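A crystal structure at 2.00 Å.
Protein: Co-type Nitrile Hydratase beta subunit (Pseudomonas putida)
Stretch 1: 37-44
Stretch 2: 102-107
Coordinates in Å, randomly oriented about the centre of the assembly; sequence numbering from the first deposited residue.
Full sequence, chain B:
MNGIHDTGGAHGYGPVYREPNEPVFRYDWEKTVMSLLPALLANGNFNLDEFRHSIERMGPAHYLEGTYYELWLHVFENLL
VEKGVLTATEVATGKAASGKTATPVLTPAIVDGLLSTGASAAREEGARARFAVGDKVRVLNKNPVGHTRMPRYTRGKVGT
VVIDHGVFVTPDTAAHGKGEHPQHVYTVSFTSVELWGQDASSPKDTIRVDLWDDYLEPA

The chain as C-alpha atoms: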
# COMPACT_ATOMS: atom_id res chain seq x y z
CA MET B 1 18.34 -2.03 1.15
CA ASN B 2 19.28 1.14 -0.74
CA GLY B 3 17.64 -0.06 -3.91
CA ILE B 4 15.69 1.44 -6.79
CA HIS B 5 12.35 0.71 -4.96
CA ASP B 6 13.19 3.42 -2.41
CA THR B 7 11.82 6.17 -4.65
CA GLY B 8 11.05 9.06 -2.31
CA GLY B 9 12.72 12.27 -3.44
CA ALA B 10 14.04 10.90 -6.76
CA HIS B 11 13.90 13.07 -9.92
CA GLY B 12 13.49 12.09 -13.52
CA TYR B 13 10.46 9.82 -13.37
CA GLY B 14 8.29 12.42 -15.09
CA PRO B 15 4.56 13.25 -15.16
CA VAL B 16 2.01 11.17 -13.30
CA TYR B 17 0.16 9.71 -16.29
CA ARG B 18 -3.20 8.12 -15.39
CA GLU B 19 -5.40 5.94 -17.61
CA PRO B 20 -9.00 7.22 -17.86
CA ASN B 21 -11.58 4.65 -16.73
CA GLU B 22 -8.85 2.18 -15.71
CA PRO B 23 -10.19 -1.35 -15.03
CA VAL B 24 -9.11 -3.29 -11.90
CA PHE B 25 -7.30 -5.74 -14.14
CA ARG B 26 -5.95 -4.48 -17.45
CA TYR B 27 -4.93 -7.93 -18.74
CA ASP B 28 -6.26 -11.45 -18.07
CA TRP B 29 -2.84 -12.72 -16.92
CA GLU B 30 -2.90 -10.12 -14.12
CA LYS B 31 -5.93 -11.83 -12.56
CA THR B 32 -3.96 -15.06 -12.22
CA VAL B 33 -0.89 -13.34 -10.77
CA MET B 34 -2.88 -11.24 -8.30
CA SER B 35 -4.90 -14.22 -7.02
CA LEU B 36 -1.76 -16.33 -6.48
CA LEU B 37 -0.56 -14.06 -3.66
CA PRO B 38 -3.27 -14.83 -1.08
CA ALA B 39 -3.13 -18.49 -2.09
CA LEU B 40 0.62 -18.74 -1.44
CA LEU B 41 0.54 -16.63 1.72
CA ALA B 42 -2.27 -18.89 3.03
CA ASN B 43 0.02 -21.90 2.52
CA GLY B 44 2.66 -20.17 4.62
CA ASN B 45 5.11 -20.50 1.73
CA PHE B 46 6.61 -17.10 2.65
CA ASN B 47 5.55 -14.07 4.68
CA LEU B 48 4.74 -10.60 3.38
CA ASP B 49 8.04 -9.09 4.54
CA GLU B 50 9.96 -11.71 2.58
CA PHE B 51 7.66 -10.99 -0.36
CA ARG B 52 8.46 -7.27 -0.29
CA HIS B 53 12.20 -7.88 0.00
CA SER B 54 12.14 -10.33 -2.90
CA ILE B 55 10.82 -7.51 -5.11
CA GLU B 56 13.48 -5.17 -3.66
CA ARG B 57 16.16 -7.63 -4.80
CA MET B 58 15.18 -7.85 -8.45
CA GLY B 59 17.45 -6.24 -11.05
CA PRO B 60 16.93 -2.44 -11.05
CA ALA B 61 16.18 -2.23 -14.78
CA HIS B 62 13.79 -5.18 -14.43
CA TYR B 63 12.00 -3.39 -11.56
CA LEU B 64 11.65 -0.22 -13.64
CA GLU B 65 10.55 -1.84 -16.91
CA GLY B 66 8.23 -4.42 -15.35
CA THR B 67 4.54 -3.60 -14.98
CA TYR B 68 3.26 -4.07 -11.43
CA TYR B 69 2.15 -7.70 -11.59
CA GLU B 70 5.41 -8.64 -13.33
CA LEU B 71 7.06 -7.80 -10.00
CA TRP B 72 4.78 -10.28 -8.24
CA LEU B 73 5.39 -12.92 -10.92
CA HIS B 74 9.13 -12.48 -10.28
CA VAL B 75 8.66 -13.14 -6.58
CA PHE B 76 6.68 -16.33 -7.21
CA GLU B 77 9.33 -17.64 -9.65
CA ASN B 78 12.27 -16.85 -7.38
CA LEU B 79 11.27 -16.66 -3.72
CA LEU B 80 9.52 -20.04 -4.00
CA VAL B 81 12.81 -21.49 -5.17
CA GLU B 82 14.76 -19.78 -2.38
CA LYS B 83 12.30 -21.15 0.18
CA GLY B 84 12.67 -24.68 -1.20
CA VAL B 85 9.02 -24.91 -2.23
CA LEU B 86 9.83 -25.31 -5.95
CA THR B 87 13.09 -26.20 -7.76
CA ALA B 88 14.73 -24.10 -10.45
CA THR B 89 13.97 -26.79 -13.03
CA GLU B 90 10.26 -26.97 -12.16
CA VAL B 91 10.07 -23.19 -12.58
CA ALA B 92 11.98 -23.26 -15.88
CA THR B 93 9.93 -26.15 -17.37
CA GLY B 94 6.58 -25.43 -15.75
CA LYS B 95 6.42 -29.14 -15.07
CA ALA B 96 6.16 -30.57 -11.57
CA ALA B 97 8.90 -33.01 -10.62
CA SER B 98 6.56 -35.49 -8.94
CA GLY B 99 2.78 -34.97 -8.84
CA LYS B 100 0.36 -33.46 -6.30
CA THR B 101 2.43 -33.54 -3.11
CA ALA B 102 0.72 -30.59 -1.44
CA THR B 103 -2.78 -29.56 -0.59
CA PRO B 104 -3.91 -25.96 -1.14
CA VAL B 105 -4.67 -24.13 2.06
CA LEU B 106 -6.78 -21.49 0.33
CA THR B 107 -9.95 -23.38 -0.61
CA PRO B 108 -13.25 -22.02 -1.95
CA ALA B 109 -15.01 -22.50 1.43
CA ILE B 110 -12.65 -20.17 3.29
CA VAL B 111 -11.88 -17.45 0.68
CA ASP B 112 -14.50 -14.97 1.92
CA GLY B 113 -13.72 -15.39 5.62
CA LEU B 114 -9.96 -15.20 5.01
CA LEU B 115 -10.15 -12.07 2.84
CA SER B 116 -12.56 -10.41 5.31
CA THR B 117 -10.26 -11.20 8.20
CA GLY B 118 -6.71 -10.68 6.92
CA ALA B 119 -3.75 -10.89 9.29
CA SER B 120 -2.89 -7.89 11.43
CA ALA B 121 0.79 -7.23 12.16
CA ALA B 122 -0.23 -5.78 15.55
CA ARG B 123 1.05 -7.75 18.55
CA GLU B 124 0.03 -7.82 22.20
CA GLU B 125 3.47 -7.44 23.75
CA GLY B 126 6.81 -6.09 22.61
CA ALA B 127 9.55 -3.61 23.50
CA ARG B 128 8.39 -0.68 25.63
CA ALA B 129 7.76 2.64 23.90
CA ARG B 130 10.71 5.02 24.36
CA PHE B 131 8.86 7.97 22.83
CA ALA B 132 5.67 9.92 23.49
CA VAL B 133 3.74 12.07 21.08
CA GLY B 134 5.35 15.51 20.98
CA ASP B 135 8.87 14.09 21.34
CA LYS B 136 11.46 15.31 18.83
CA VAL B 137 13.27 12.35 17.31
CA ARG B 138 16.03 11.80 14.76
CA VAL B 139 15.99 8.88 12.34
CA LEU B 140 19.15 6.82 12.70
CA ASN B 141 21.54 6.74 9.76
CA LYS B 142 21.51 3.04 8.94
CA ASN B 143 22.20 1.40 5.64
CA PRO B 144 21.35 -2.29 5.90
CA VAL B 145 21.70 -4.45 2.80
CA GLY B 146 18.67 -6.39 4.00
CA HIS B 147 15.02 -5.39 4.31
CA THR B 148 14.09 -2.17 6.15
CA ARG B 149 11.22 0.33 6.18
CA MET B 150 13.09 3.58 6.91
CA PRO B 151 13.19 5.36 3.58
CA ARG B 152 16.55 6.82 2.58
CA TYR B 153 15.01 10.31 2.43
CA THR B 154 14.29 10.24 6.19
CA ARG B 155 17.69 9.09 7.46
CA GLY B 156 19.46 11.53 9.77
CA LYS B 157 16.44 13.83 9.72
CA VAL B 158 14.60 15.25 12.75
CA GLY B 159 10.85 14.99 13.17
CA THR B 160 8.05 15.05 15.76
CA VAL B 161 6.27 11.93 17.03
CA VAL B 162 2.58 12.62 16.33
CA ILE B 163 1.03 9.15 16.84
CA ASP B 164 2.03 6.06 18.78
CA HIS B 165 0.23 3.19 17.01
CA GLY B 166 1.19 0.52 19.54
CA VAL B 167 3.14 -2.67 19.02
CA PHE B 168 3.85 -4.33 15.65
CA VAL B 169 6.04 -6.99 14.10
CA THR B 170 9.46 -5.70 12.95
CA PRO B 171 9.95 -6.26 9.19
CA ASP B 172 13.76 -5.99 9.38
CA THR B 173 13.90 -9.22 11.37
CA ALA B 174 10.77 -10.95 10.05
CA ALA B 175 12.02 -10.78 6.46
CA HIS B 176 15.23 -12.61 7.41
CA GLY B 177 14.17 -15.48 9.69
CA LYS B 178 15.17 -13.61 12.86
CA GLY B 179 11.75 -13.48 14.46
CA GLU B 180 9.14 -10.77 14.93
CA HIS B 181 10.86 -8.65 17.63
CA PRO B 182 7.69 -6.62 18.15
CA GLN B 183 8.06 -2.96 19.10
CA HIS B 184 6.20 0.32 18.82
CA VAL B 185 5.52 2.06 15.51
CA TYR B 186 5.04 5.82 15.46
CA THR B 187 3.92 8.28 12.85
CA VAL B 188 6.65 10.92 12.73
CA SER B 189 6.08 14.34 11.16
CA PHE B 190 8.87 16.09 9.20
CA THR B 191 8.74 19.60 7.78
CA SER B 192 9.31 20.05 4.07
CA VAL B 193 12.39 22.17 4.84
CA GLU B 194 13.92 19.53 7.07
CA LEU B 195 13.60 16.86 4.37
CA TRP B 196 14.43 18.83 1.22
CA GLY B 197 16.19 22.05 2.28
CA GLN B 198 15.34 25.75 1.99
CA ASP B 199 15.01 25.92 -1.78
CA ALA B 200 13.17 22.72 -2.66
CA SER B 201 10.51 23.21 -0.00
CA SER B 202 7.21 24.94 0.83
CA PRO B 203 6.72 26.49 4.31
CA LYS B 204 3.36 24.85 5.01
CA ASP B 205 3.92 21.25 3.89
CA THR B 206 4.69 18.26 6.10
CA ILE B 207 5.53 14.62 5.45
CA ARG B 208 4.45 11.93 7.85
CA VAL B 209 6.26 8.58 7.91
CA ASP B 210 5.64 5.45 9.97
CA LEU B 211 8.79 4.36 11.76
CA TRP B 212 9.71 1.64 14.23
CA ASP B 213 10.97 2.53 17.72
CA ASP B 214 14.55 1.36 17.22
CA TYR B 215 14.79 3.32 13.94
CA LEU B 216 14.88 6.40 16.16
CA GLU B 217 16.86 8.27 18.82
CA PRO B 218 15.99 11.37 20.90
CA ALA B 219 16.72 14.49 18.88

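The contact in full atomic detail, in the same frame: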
# COMPACT_ATOMS: atom_id res chain seq x y z
N LEU B 37 -1.18 -14.55 -4.90
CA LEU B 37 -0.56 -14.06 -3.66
C LEU B 37 -1.26 -14.55 -2.39
O LEU B 37 -0.62 -15.10 -1.51
CB LEU B 37 -0.48 -12.54 -3.64
CG LEU B 37 0.64 -11.84 -2.87
CD1 LEU B 37 0.26 -10.46 -2.31
CD2 LEU B 37 1.57 -12.68 -1.95
N PRO B 38 -2.58 -14.34 -2.29
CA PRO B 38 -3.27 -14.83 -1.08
C PRO B 38 -3.19 -16.35 -0.99
O PRO B 38 -3.12 -16.91 0.12
CB PRO B 38 -4.74 -14.42 -1.30
CG PRO B 38 -4.72 -13.49 -2.46
CD PRO B 38 -3.50 -13.69 -3.24
N ALA B 39 -3.20 -17.03 -2.13
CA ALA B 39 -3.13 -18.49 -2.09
C ALA B 39 -1.78 -18.96 -1.49
O ALA B 39 -1.74 -19.85 -0.64
CB ALA B 39 -3.35 -19.09 -3.49
N LEU B 40 -0.69 -18.33 -1.90
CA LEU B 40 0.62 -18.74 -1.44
C LEU B 40 0.90 -18.28 -0.02
O LEU B 40 1.54 -18.98 0.74
CB LEU B 40 1.71 -18.26 -2.41
CG LEU B 40 1.60 -18.83 -3.82
CD1 LEU B 40 2.57 -18.13 -4.79
CD2 LEU B 40 1.82 -20.35 -3.82
N LEU B 41 0.43 -17.08 0.34
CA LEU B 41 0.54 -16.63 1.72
C LEU B 41 -0.25 -17.58 2.64
O LEU B 41 0.20 -17.90 3.72
CB LEU B 41 0.03 -15.20 1.89
CG LEU B 41 0.90 -14.06 1.33
CD1 LEU B 41 0.12 -12.71 1.36
CD2 LEU B 41 2.22 -13.96 2.09
N ALA B 42 -1.43 -18.01 2.20
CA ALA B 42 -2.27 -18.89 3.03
C ALA B 42 -1.53 -20.20 3.32
O ALA B 42 -1.62 -20.74 4.42
CB ALA B 42 -3.61 -19.16 2.37
N ASN B 43 -0.80 -20.71 2.33
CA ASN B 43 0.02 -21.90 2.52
C ASN B 43 1.12 -21.69 3.56
O ASN B 43 1.66 -22.65 4.10
CB ASN B 43 0.72 -22.31 1.22
CG ASN B 43 -0.23 -22.86 0.17
OD1 ASN B 43 -1.34 -23.26 0.48
ND2 ASN B 43 0.22 -22.86 -1.08
N GLY B 44 1.47 -20.44 3.83
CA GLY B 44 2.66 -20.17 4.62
C GLY B 44 3.95 -20.40 3.84
O GLY B 44 5.01 -20.68 4.40
N ALA B 102 1.26 -31.51 -2.43
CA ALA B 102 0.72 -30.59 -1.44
C ALA B 102 -0.78 -30.51 -1.55
O ALA B 102 -1.38 -31.02 -2.50
CB ALA B 102 1.33 -29.20 -1.61
N THR B 103 -1.37 -29.85 -0.56
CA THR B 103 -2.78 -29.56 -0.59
C THR B 103 -2.96 -28.06 -0.40
O THR B 103 -2.38 -27.48 0.52
CB THR B 103 -3.49 -30.28 0.58
OG1 THR B 103 -3.28 -31.69 0.47
CG2 THR B 103 -4.98 -29.99 0.55
N PRO B 104 -3.77 -27.42 -1.26
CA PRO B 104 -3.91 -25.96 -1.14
C PRO B 104 -4.58 -25.58 0.15
O PRO B 104 -5.59 -26.18 0.52
CB PRO B 104 -4.81 -25.58 -2.33
CG PRO B 104 -4.73 -26.73 -3.28
CD PRO B 104 -4.51 -27.96 -2.41
N VAL B 105 -4.02 -24.60 0.85
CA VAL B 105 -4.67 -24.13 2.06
C VAL B 105 -5.83 -23.21 1.74
O VAL B 105 -6.85 -23.24 2.40
CB VAL B 105 -3.65 -23.43 2.99
CG1 VAL B 105 -4.35 -22.80 4.17
CG2 VAL B 105 -2.62 -24.45 3.45
N LEU B 106 -5.68 -22.39 0.70
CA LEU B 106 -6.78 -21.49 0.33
C LEU B 106 -7.80 -22.24 -0.52
O LEU B 106 -7.58 -22.44 -1.71
CB LEU B 106 -6.27 -20.27 -0.41
CG LEU B 106 -7.32 -19.19 -0.69
CD1 LEU B 106 -7.70 -18.45 0.59
CD2 LEU B 106 -6.82 -18.23 -1.75
N THR B 107 -8.90 -22.65 0.10
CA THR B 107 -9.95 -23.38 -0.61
C THR B 107 -11.19 -22.50 -0.76
O THR B 107 -11.36 -21.53 -0.02
CB THR B 107 -10.35 -24.63 0.20
OG1 THR B 107 -10.81 -24.21 1.49
CG2 THR B 107 -9.15 -25.56 0.36
O HOH W 1 -3.34 -22.12 -1.39

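The direct polar link between these two stretches is a single hydrogen bond, in which the side chain of N43, in the last turn of a helix, accepts a hydrogen bond from the backbone of an irregular segment. The amide N of V105 donates to OD1 of N43 over 3.0 Å, with an N-H...O angle of 163°, so the bond is close to linear. The CA-to-CB bond of N43 points sideways relative to the other stretch, but with chi1 at -70° (m) and chi2 at -19° the carboxamide brings its oxygen to the V105 amide. A segment without regular secondary structure has backbone groups left unpaired by any helix or sheet, and the asparagine satisfies one of them.

A water extends this link to the next amide. Water 1 accepts a hydrogen bond from L106 N (3.1 Å from its oxygen) and lies within donating distance of both N43 OD1 (3.0 Å from the water oxygen) and A39 O (2.9 Å from the water oxygen). Successive amides of the loop are therefore tied to the helix by different means, V105 directly and L106 through solvent. The carbonyl of A39 also receives the helical bond from N43 N, at 3.2 Å from A39 O, so the water meets an oxygen already engaged in the helix.

The backbones come close: the CA atoms of A39 and L106 are 5.3 Å apart, and those of N43 and V105 5.2 Å. L106, whose CA-to-CB bond points toward the helix, adopts chi1 -173° (t) and chi2 72° (p), and its CD2 packs 3.7 Å from A39 CA and 4.0 Å from A39 CB. The same methyl lies 4.4 Å from P38 CB, at the edge of van der Waals contact. One turn on from P38, A42 points toward the loop, and its CB rests 4.0 Å from L106 CB and 4.1 Å from V105 CG1. V105 CG1 also approaches the A42 backbone, 3.4 Å from A42 O. L106, buried in the assembly, packs its side chain against the helix, whereas V105 stays exposed.

G44 is the first residue to leave helical phi/psi, with phi 75° and psi 25°, closing a Schellman motif in which G44 N bonds to L41 O at 2.8 Å; such a positive phi favours glycine. L37, L40 and L41 take no part, and the two stretches together bury a modest 261 Å².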